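Long-range contact in legionella ubiquitin-specific protease A domain-containing protein (Legionella pneumophila subsp. pneumophila, PDB 5DGG), which is of unknown function but probably acts as a ubiquitin-specific cysteine protease, this chain being the central, LupA-type domain of a longer protein: residues M11-P16 / T136-H141. Numbering follows the deposited sequence.
Sequences MTLLMP and TCAYSH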
# COMPACT_ATOMS: atom_id res chain seq x y z
N MET A 11 10.09 0.00 4.77
CA MET A 11 8.92 -0.42 3.99
C MET A 11 9.37 -1.35 2.86
O MET A 11 8.75 -2.39 2.61
CB MET A 11 8.17 0.78 3.38
CG MET A 11 7.60 1.80 4.36
SD MET A 11 6.29 1.10 5.39
CE MET A 11 5.00 1.10 4.11
N THR A 12 10.43 -0.96 2.17
CA THR A 12 10.96 -1.79 1.08
C THR A 12 11.22 -3.21 1.57
O THR A 12 10.82 -4.17 0.94
CB THR A 12 12.21 -1.15 0.48
OG1 THR A 12 11.86 0.13 -0.06
CG2 THR A 12 12.80 -2.03 -0.60
N LEU A 13 11.81 -3.35 2.75
CA LEU A 13 12.14 -4.67 3.27
C LEU A 13 10.88 -5.47 3.58
O LEU A 13 10.82 -6.66 3.23
CB LEU A 13 13.01 -4.55 4.54
CG LEU A 13 13.88 -5.77 4.87
CD1 LEU A 13 14.97 -5.94 3.81
CD2 LEU A 13 14.49 -5.65 6.26
N LEU A 14 9.88 -4.84 4.19
CA LEU A 14 8.74 -5.59 4.72
C LEU A 14 7.50 -5.71 3.82
O LEU A 14 6.69 -6.59 4.01
CB LEU A 14 8.31 -5.01 6.05
CG LEU A 14 7.65 -5.99 7.03
CD1 LEU A 14 8.28 -7.38 7.05
CD2 LEU A 14 7.79 -5.38 8.40
N MET A 15 7.34 -4.79 2.88
CA MET A 15 6.23 -4.86 1.92
C MET A 15 6.26 -6.19 1.16
O MET A 15 7.32 -6.76 0.93
CB MET A 15 6.28 -3.68 0.94
CG MET A 15 5.75 -2.36 1.49
SD MET A 15 3.95 -2.26 1.68
CE MET A 15 3.42 -2.32 -0.06
N PRO A 16 5.08 -6.70 0.79
CA PRO A 16 5.03 -7.86 -0.14
C PRO A 16 5.72 -7.47 -1.44
O PRO A 16 5.89 -6.27 -1.72
CB PRO A 16 3.53 -8.07 -0.39
CG PRO A 16 2.87 -6.80 0.02
CD PRO A 16 3.75 -6.12 1.03
N THR A 136 0.32 -0.04 7.16
CA THR A 136 0.29 -0.07 5.71
C THR A 136 0.97 -1.35 5.17
O THR A 136 0.46 -1.98 4.21
CB THR A 136 0.90 1.26 5.15
OG1 THR A 136 0.02 2.34 5.48
CG2 THR A 136 1.05 1.16 3.67
N CYS A 137 2.06 -1.78 5.79
CA CYS A 137 2.76 -2.99 5.39
C CYS A 137 1.90 -4.21 5.61
O CYS A 137 1.72 -5.07 4.70
CB CYS A 137 4.08 -3.16 6.14
SG CYS A 137 5.41 -2.17 5.47
N ALA A 138 1.29 -4.26 6.79
CA ALA A 138 0.46 -5.41 7.12
C ALA A 138 -0.80 -5.44 6.27
O ALA A 138 -1.24 -6.50 5.81
CB ALA A 138 0.11 -5.41 8.59
N TYR A 139 -1.41 -4.28 6.08
CA TYR A 139 -2.60 -4.21 5.21
C TYR A 139 -2.29 -4.64 3.75
O TYR A 139 -3.14 -5.31 3.09
CB TYR A 139 -3.28 -2.84 5.32
CG TYR A 139 -4.68 -2.76 4.69
CD1 TYR A 139 -5.78 -3.15 5.38
CD2 TYR A 139 -4.85 -2.27 3.38
CE1 TYR A 139 -7.04 -3.13 4.82
CE2 TYR A 139 -6.11 -2.20 2.80
CZ TYR A 139 -7.22 -2.64 3.53
OH TYR A 139 -8.48 -2.59 3.04
N SER A 140 -1.09 -4.27 3.28
CA SER A 140 -0.64 -4.65 1.98
C SER A 140 -0.50 -6.19 1.84
O SER A 140 -0.79 -6.80 0.80
CB SER A 140 0.67 -3.93 1.64
OG SER A 140 0.47 -2.51 1.56
N HIS A 141 0.03 -6.83 2.87
CA HIS A 141 0.03 -8.28 2.94
C HIS A 141 -1.41 -8.85 2.91
O HIS A 141 -1.69 -9.79 2.20
CB HIS A 141 0.80 -8.73 4.18
CG HIS A 141 2.28 -8.64 4.02
ND1 HIS A 141 3.02 -9.63 3.40
CD2 HIS A 141 3.16 -7.67 4.33
CE1 HIS A 141 4.29 -9.28 3.37
NE2 HIS A 141 4.40 -8.09 3.93
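His141 ties its helix to the end of helix 8-14 through a single, nearly straight hydrogen bond: NE2 donates to Leu14 O over 2.7 Å, with an N-H...O angle of 172°. The carbonyl lies at the ring edge, close to the imidazole plane, and belongs to the last helical residue before the chain turns off at Met15. Pro16 then covers one face of the same ring, its CD standing 3.8 Å from the ring centroid in a CH-pi contact, so the imidazole is fixed both at its edge and over a face. Packing is also close around Cys137, which loses more surface than any other residue of the two segments. Its SG meets Met11 SD at 3.4 Å, while Met15 CG and Leu14 CB lie farther off, at 4.0 and 4.1 Å from the same sulfur. Met15 starts out away from the helix, but bends at chi2 (-73°) and chi3 (-67°) bring CE back to 3.4 Å from Ser140 OG. That hydroxyl donates to Thr136 O, which also accepts from Ser140 N on the opposite face of its plane, and is also hydrogen-bonded to Tyr68 OH. Contact is looser at Thr136, where CG2 only grazes Met11 CE at 4.0 Å, and the exposed Thr12 and Leu13 make no contact with 136-141. Within the LupA domain the buried interface thus joins the N-terminal helix to helix 132-146, with helix 171-183 against Leu14, helix 156-165 against His141, and strand 54-60 of the mixed sheet touching Met11, Met15 and Ser140.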